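Local coordinates for protein protease LasA (Pseudomonas aeruginosa, PDB 3IT5) that cleaves the pentaglycine cross-links of staphylococcal cell walls and helps to degrade host elastin as a zinc-dependent endopeptidase of the M23 family, at residues Q18-H23 and S149-D154; S33-S38 and L121-L126. All coordinates share one frame; numbering follows the deposited sequence.

Both contacts supply ligands to the same zinc, and contact 2 is nested within the chain span that contact 1 closes. Contact 2 is core: strands 34-38 and 121-127 pair there, the contact's centre about 4 Å from that of the chain, every touching residue buried. The centre of contact 1 is about 12 Å from it; partly buried, this contact packs a turn between two strands of the smaller sheet against the chain leaving strand 16-19. Contact 2 relies on regular backbone bonds, with Asp36 and His122 held by the sheet, whereas contact 1 has one direct backbone bond, bridging waters and a ring stack on His23. His23 O and Asn20 OD1 meet Ser34 N and Asp36 N, joining the two.

Contact 1: Q18-H23 and S149-D154; sequences QPNGAH and SNYDND. With ZN (zinc ion), chain E.
Ala22 O receives the backbone N-H of Tyr151 at 2.8 Å, while a water sits between Ala22 O and Asp152 O, 2.8 Å from the latter. A second water accepts from Gly21 N and donates to Tyr151 O at 2.6 Å, tying the backbones further. The incoming segment is a type II turn, Ser149 to Asp152, closed by Asp152 N on Ser149 O; it belongs to the connection between strands 142-145 and 159-162, and it lays its tyrosine against the M23 metal site. With CG anti to the carbonyl carbon (chi1 -64°), the Tyr151 ring comes over His23 in an offset stack, planes 16° apart, Tyr151 CE2 over the middle of the imidazole and His23 CB over the phenol face. The imidazole is fixed at both nitrogens: ND1 gives its proton to Gly21 O at 2.7 Å, exactly in the ring plane, and NE2 binds the zinc at 2.2 Å. That carbonyl probably makes the ring a stronger donor to the metal. Asn20 ND2 comes to the rim of the phenol ring, 3.4 Å from Tyr151 CD2, while Asn20 OD1 takes the N-H of Asp36. Asn150 OD1 lies 3.3 Å from His23 CB and accepts from Ser24 N.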
ATOM      1  N   GLN A  18      10.043   1.417   3.303  1.00  6.05           N
ATOM      2  CA  GLN A  18      10.659   0.640   2.225  1.00  6.19           C
ATOM      3  C   GLN A  18       9.642  -0.266   1.528  1.00  6.25           C
ATOM      4  O   GLN A  18       9.127  -1.206   2.145  1.00  6.28           O
ATOM      5  CB  GLN A  18      11.781  -0.243   2.768  1.00  5.88           C
ATOM      6  CG  GLN A  18      12.952   0.478   3.403  1.00  6.00           C
ATOM      7  CD  GLN A  18      13.946  -0.503   3.986  1.00  6.41           C
ATOM      8  OE1 GLN A  18      14.107  -1.616   3.478  1.00  6.55           O
ATOM      9  NE2 GLN A  18      14.612  -0.103   5.062  1.00  6.39           N
ATOM     10  N   PRO A  19       9.370  -0.012   0.234  1.00  6.32           N
ATOM     11  CA  PRO A  19       8.471  -0.904  -0.503  1.00  6.28           C
ATOM     12  C   PRO A  19       9.205  -2.094  -1.120  1.00  6.31           C
ATOM     13  O   PRO A  19      10.421  -2.039  -1.311  1.00  6.37           O
ATOM     14  CB  PRO A  19       7.914  -0.000  -1.605  1.00  6.29           C
ATOM     15  CG  PRO A  19       9.039   0.986  -1.874  1.00  6.44           C
ATOM     16  CD  PRO A  19       9.856   1.105  -0.604  1.00  6.29           C
ATOM     17  N   ASN A  20       8.468  -3.163  -1.417  1.00  6.24           N
ATOM     18  CA  ASN A  20       9.014  -4.289  -2.172  1.00  6.37           C
ATOM     19  C   ASN A  20       8.361  -4.359  -3.554  1.00  6.52           C
ATOM     20  O   ASN A  20       7.534  -3.510  -3.889  1.00  6.73           O
ATOM     21  CB  ASN A  20       8.871  -5.608  -1.390  1.00  6.16           C
ATOM     22  CG  ASN A  20       7.477  -6.230  -1.503  1.00  6.24           C
ATOM     23  OD1 ASN A  20       6.515  -5.583  -1.927  1.00  5.38           O
ATOM     24  ND2 ASN A  20       7.371  -7.501  -1.117  1.00  5.36           N
ATOM     25  N   GLY A  21       8.726  -5.364  -4.347  1.00  6.72           N
ATOM     26  CA  GLY A  21       8.228  -5.499  -5.713  1.00  6.68           C
ATOM     27  C   GLY A  21       6.737  -5.761  -5.832  1.00  7.02           C
ATOM     28  O   GLY A  21       6.121  -6.376  -4.948  1.00  7.12           O
ATOM     29  N   ALA A  22       6.161  -5.287  -6.933  1.00  6.91           N
ATOM     30  CA  ALA A  22       4.747  -5.474  -7.217  1.00  6.97           C
ATOM     31  C   ALA A  22       4.400  -6.950  -7.370  1.00  7.06           C
ATOM     32  O   ALA A  22       5.196  -7.747  -7.879  1.00  7.23           O
ATOM     33  CB  ALA A  22       4.344  -4.697  -8.464  1.00  7.01           C
ATOM     34  N   HIS A  23       3.206  -7.304  -6.916  1.00  6.91           N
ATOM     35  CA  HIS A  23       2.735  -8.677  -6.977  1.00  7.13           C
ATOM     36  C   HIS A  23       1.220  -8.696  -6.966  1.00  7.46           C
ATOM     37  O   HIS A  23       0.584  -7.664  -6.729  1.00  7.83           O
ATOM     38  CB  HIS A  23       3.310  -9.513  -5.823  1.00  6.72           C
ATOM     39  CG  HIS A  23       3.167  -8.875  -4.477  1.00  6.27           C
ATOM     40  ND1 HIS A  23       3.991  -7.858  -4.045  1.00  5.43           N
ATOM     41  CD2 HIS A  23       2.307  -9.117  -3.461  1.00  5.44           C
ATOM     42  CE1 HIS A  23       3.638  -7.497  -2.823  1.00  5.58           C
ATOM     43  NE2 HIS A  23       2.622  -8.249  -2.444  1.00  5.17           N
ATOM     44  N   SER A 149       8.015 -10.343 -12.953  1.00 10.65           N
ATOM     45  CA  SER A 149       7.500 -11.467 -12.170  1.00 10.52           C
ATOM     46  C   SER A 149       6.924 -10.945 -10.863  1.00 10.24           C
ATOM     47  O   SER A 149       7.218  -9.817 -10.464  1.00  9.97           O
ATOM     48  CB  SER A 149       8.601 -12.498 -11.896  1.00 10.56           C
ATOM     49  OG  SER A 149       9.747 -11.887 -11.324  1.00 11.04           O
ATOM     50  N   ASN A 150       6.085 -11.750 -10.213  1.00  9.91           N
ATOM     51  CA  ASN A 150       5.604 -11.411  -8.879  1.00  9.65           C
ATOM     52  C   ASN A 150       6.785 -11.181  -7.950  1.00  9.56           C
ATOM     53  O   ASN A 150       7.699 -12.010  -7.880  1.00  9.49           O
ATOM     54  CB  ASN A 150       4.689 -12.503  -8.316  1.00  9.58           C
ATOM     55  CG  ASN A 150       3.251 -12.359  -8.781  1.00  9.65           C
ATOM     56  OD1 ASN A 150       2.410 -11.814  -8.066  1.00  9.14           O
ATOM     57  ND2 ASN A 150       2.961 -12.852  -9.979  1.00  9.86           N
ATOM     58  N   TYR A 151       6.768 -10.034  -7.273  1.00  9.32           N
ATOM     59  CA  TYR A 151       7.837  -9.614  -6.356  1.00  9.10           C
ATOM     60  C   TYR A 151       9.148  -9.185  -7.033  1.00  9.08           C
ATOM     61  O   TYR A 151      10.149  -8.971  -6.346  1.00  9.06           O
ATOM     62  CB  TYR A 151       8.116 -10.681  -5.279  1.00  8.99           C
ATOM     63  CG  TYR A 151       6.969 -10.954  -4.326  1.00  8.73           C
ATOM     64  CD1 TYR A 151       6.180 -12.100  -4.461  1.00  8.59           C
ATOM     65  CD2 TYR A 151       6.679 -10.075  -3.280  1.00  8.39           C
ATOM     66  CE1 TYR A 151       5.130 -12.364  -3.580  1.00  8.08           C
ATOM     67  CE2 TYR A 151       5.633 -10.326  -2.397  1.00  8.79           C
ATOM     68  CZ  TYR A 151       4.862 -11.469  -2.547  1.00  8.99           C
ATOM     69  OH  TYR A 151       3.820 -11.709  -1.668  1.00  8.49           O
ATOM     70  N   ASP A 152       9.155  -9.054  -8.362  1.00  9.14           N
ATOM     71  CA  ASP A 152      10.345  -8.543  -9.063  1.00  9.30           C
ATOM     72  C   ASP A 152      10.714  -7.170  -8.502  1.00  9.48           C
ATOM     73  O   ASP A 152       9.862  -6.282  -8.407  1.00  9.65           O
ATOM     74  CB  ASP A 152      10.127  -8.475 -10.582  1.00  8.96           C
ATOM     75  CG  ASP A 152      11.365  -7.991 -11.344  1.00  9.16           C
ATOM     76  OD1 ASP A 152      12.506  -8.265 -10.903  1.00  8.84           O
ATOM     77  OD2 ASP A 152      11.196  -7.342 -12.401  1.00  8.50           O
ATOM     78  N   ASN A 153      11.976  -7.017  -8.109  1.00  9.66           N
ATOM     79  CA  ASN A 153      12.444  -5.795  -7.452  1.00  9.88           C
ATOM     80  C   ASN A 153      13.717  -5.218  -8.067  1.00 10.17           C
ATOM     81  O   ASN A 153      14.325  -4.298  -7.509  1.00 10.11           O
ATOM     82  CB  ASN A 153      12.629  -6.023  -5.946  1.00  9.82           C
ATOM     83  CG  ASN A 153      13.555  -7.191  -5.631  1.00  9.72           C
ATOM     84  OD1 ASN A 153      14.498  -7.478  -6.372  1.00  8.84           O
ATOM     85  ND2 ASN A 153      13.289  -7.864  -4.518  1.00  8.90           N
ATOM     86  N   ASP A 154      14.118  -5.784  -9.204  1.00 10.64           N
ATOM     87  CA  ASP A 154      15.215  -5.254 -10.005  1.00 11.18           C
ATOM     88  C   ASP A 154      14.851  -3.821 -10.381  1.00 11.34           C
ATOM     89  O   ASP A 154      13.831  -3.592 -11.034  1.00 11.60           O
ATOM     90  CB  ASP A 154      15.402  -6.112 -11.265  1.00 11.13           C
ATOM     91  CG  ASP A 154      16.743  -5.882 -11.954  1.00 11.69           C
ATOM     92  OD1 ASP A 154      17.235  -4.729 -11.983  1.00 11.78           O
ATOM     93  OD2 ASP A 154      17.296  -6.870 -12.489  1.00 11.34           O
TER
HETATM   94 ZN    ZN E 183       2.022  -8.444  -0.302  1.00 14.54          ZN
HETATM   95  O   HOH W   1       9.750  -7.854  -4.057  1.00  5.73           O
HETATM   96  O   HOH W   2       7.320  -6.499  -9.615  1.00  7.87           O
HETATM   97  O   HOH W   3       2.198  -9.585   1.448  1.00 10.52           O

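Contact 2: S33-S38 and L121-L126; sequences SSFDAS and LHFSLL. With ZN (zinc ion), chain E.
His122 and Asp36 face each other as a non-hydrogen-bonded pair of antiparallel strands in the main sheet of the M23 peptidase. His122 closes the His-X-His motif of this family, which begins with His120, a probable proton donor or acceptor in catalysis. Outward along His122, CB lies 3.4 Å from Asp36 OD1; CG, anti to the backbone N (chi1 168°), carries the ring out over the sheet to the metal. ND1 binds the zinc at 2.2 Å, CE1 passes 3.4 Å from Ser34 OG, and NE2 at the far corner is hydrogen-bonded to Asn25 OD1. That second-shell bond helps to set the rotation of the ring, leaving ND1 for the metal. Asp36 comes from the other strand, with OD1 2.0 Å from the zinc and OD2 farther off. His23 and a water complete the zinc site. Underneath, the backbones exchange bonds between Phe35 and Phe123 and between Ala37 and Leu121, the straightest being Leu121 N to Ala37 O at 176°. At the end near Ser33, where a classic beta bulge places both Ser33 and Ser34 opposite His23, Leu125 N binds Ser33 O. On the same face as the metal ligands, Ser34 OG is shared by Ser33 OG and Ser124 OG, the latter 2.6 Å away, and Ser124 OG also meets Asn25 OD1. The opposite face is aromatic: the edge of Phe123 is turned toward the face of Phe35, planes 76° apart, and Phe123 CD2 stops 3.5 Å from Phe35 CE2.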
ATOM      1  N   SER A  33      -1.269  -6.105  -8.659  1.00  9.46           N
ATOM      2  CA  SER A  33      -2.117  -5.113  -8.005  1.00  8.82           C
ATOM      3  C   SER A  33      -1.554  -4.548  -6.711  1.00  8.31           C
ATOM      4  O   SER A  33      -2.045  -3.531  -6.222  1.00  8.26           O
ATOM      5  CB  SER A  33      -3.469  -5.745  -7.677  1.00  8.74           C
ATOM      6  OG  SER A  33      -3.308  -6.737  -6.681  1.00  8.50           O
ATOM      7  N   SER A  34      -0.548  -5.215  -6.149  1.00  7.83           N
ATOM      8  CA  SER A  34      -0.117  -4.930  -4.780  1.00  7.27           C
ATOM      9  C   SER A  34       1.382  -4.681  -4.647  1.00  7.18           C
ATOM     10  O   SER A  34       2.182  -5.162  -5.455  1.00  7.16           O
ATOM     11  CB  SER A  34      -0.514  -6.088  -3.850  1.00  7.23           C
ATOM     12  OG  SER A  34      -1.855  -6.512  -4.061  1.00  6.55           O
ATOM     13  N   PHE A  35       1.748  -3.921  -3.622  1.00  6.89           N
ATOM     14  CA  PHE A  35       3.126  -3.866  -3.155  1.00  7.07           C
ATOM     15  C   PHE A  35       3.158  -3.782  -1.635  1.00  6.82           C
ATOM     16  O   PHE A  35       2.227  -3.263  -1.010  1.00  7.34           O
ATOM     17  CB  PHE A  35       3.934  -2.741  -3.827  1.00  6.82           C
ATOM     18  CG  PHE A  35       3.600  -1.352  -3.347  1.00  7.12           C
ATOM     19  CD1 PHE A  35       4.267  -0.796  -2.254  1.00  7.21           C
ATOM     20  CD2 PHE A  35       2.655  -0.581  -4.017  1.00  6.98           C
ATOM     21  CE1 PHE A  35       3.976   0.498  -1.818  1.00  7.35           C
ATOM     22  CE2 PHE A  35       2.363   0.714  -3.597  1.00  7.16           C
ATOM     23  CZ  PHE A  35       3.021   1.258  -2.495  1.00  7.31           C
ATOM     24  N   ASP A  36       4.217  -4.323  -1.049  1.00  6.47           N
ATOM     25  CA  ASP A  36       4.375  -4.302   0.395  1.00  6.22           C
ATOM     26  C   ASP A  36       5.279  -3.150   0.794  1.00  6.30           C
ATOM     27  O   ASP A  36       6.064  -2.663  -0.016  1.00  5.87           O
ATOM     28  CB  ASP A  36       4.941  -5.628   0.906  1.00  6.19           C
ATOM     29  CG  ASP A  36       4.119  -6.824   0.469  1.00  5.99           C
ATOM     30  OD1 ASP A  36       2.873  -6.719   0.416  1.00  6.11           O
ATOM     31  OD2 ASP A  36       4.717  -7.880   0.182  1.00  6.88           O
ATOM     32  N   ALA A  37       5.144  -2.712   2.042  1.00  6.27           N
ATOM     33  CA  ALA A  37       5.963  -1.641   2.578  1.00  6.57           C
ATOM     34  C   ALA A  37       6.097  -1.788   4.082  1.00  6.78           C
ATOM     35  O   ALA A  37       5.141  -2.136   4.778  1.00  6.71           O
ATOM     36  CB  ALA A  37       5.382  -0.276   2.219  1.00  6.53           C
ATOM     37  N   SER A  38       7.305  -1.537   4.570  1.00  6.98           N
ATOM     38  CA  SER A  38       7.592  -1.575   5.990  1.00  7.29           C
ATOM     39  C   SER A  38       8.698  -0.570   6.259  1.00  7.44           C
ATOM     40  O   SER A  38       9.618  -0.421   5.444  1.00  7.62           O
ATOM     41  CB  SER A  38       8.040  -2.977   6.401  1.00  7.01           C
ATOM     42  OG  SER A  38       8.270  -3.057   7.793  1.00  7.47           O
ATOM     43  N   LEU A 121       3.026  -4.037   5.499  1.00  4.51           N
ATOM     44  CA  LEU A 121       1.704  -3.789   4.932  1.00  4.41           C
ATOM     45  C   LEU A 121       1.621  -4.319   3.497  1.00  4.27           C
ATOM     46  O   LEU A 121       2.458  -3.983   2.658  1.00  4.30           O
ATOM     47  CB  LEU A 121       1.371  -2.291   4.960  1.00  4.02           C
ATOM     48  CG  LEU A 121       0.199  -1.824   4.083  1.00  3.98           C
ATOM     49  CD1 LEU A 121      -1.153  -2.216   4.678  1.00  3.29           C
ATOM     50  CD2 LEU A 121       0.267  -0.322   3.836  1.00  3.37           C
ATOM     51  N   HIS A 122       0.614  -5.150   3.236  1.00  4.16           N
ATOM     52  CA  HIS A 122       0.253  -5.570   1.883  1.00  4.14           C
ATOM     53  C   HIS A 122      -0.855  -4.629   1.393  1.00  3.99           C
ATOM     54  O   HIS A 122      -1.928  -4.557   1.989  1.00  3.82           O
ATOM     55  CB  HIS A 122      -0.184  -7.045   1.896  1.00  4.21           C
ATOM     56  CG  HIS A 122      -0.852  -7.512   0.639  1.00  4.78           C
ATOM     57  ND1 HIS A 122      -0.154  -8.043  -0.424  1.00  5.80           N
ATOM     58  CD2 HIS A 122      -2.161  -7.568   0.294  1.00  5.49           C
ATOM     59  CE1 HIS A 122      -1.001  -8.390  -1.376  1.00  5.97           C
ATOM     60  NE2 HIS A 122      -2.226  -8.103  -0.970  1.00  5.24           N
ATOM     61  N   PHE A 123      -0.575  -3.910   0.307  1.00  3.95           N
ATOM     62  CA  PHE A 123      -1.396  -2.774  -0.127  1.00  3.93           C
ATOM     63  C   PHE A 123      -1.794  -2.913  -1.600  1.00  3.85           C
ATOM     64  O   PHE A 123      -0.932  -2.965  -2.473  1.00  3.90           O
ATOM     65  CB  PHE A 123      -0.611  -1.479   0.144  1.00  3.81           C
ATOM     66  CG  PHE A 123      -1.143  -0.260  -0.553  1.00  4.26           C
ATOM     67  CD1 PHE A 123      -2.278   0.391  -0.082  1.00  4.23           C
ATOM     68  CD2 PHE A 123      -0.473   0.272  -1.654  1.00  4.35           C
ATOM     69  CE1 PHE A 123      -2.756   1.537  -0.712  1.00  4.13           C
ATOM     70  CE2 PHE A 123      -0.946   1.421  -2.294  1.00  4.10           C
ATOM     71  CZ  PHE A 123      -2.089   2.051  -1.824  1.00  4.39           C
ATOM     72  N   SER A 124      -3.101  -2.964  -1.866  1.00  4.08           N
ATOM     73  CA  SER A 124      -3.618  -3.302  -3.204  1.00  4.36           C
ATOM     74  C   SER A 124      -4.497  -2.232  -3.852  1.00  4.39           C
ATOM     75  O   SER A 124      -5.267  -1.553  -3.176  1.00  4.55           O
ATOM     76  CB  SER A 124      -4.410  -4.608  -3.148  1.00  4.27           C
ATOM     77  OG  SER A 124      -3.686  -5.621  -2.473  1.00  4.53           O
ATOM     78  N   LEU A 125      -4.398  -2.129  -5.175  1.00  4.58           N
ATOM     79  CA  LEU A 125      -5.197  -1.196  -5.964  1.00  4.66           C
ATOM     80  C   LEU A 125      -6.405  -1.887  -6.592  1.00  4.88           C
ATOM     81  O   LEU A 125      -6.269  -2.905  -7.277  1.00  4.66           O
ATOM     82  CB  LEU A 125      -4.334  -0.536  -7.050  1.00  4.58           C
ATOM     83  CG  LEU A 125      -4.918   0.577  -7.934  1.00  4.22           C
ATOM     84  CD1 LEU A 125      -5.293   1.819  -7.131  1.00  2.60           C
ATOM     85  CD2 LEU A 125      -3.916   0.936  -9.028  1.00  4.51           C
ATOM     86  N   LEU A 126      -7.582  -1.314  -6.358  1.00  5.26           N
ATOM     87  CA  LEU A 126      -8.834  -1.844  -6.889  1.00  5.88           C
ATOM     88  C   LEU A 126      -9.614  -0.820  -7.704  1.00  6.51           C
ATOM     89  O   LEU A 126      -9.306   0.374  -7.690  1.00  6.38           O
ATOM     90  CB  LEU A 126      -9.721  -2.387  -5.761  1.00  5.87           C
ATOM     91  CG  LEU A 126      -9.221  -3.626  -5.015  1.00  5.68           C
ATOM     92  CD1 LEU A 126      -8.252  -3.244  -3.899  1.00  5.10           C
ATOM     93  CD2 LEU A 126     -10.400  -4.398  -4.454  1.00  5.85           C
TER
HETATM   94 ZN    ZN E 183       2.022  -8.444  -0.302  1.00 14.54          ZN
HETATM   95  O   HOH W   3       2.198  -9.585   1.448  1.00 10.52           O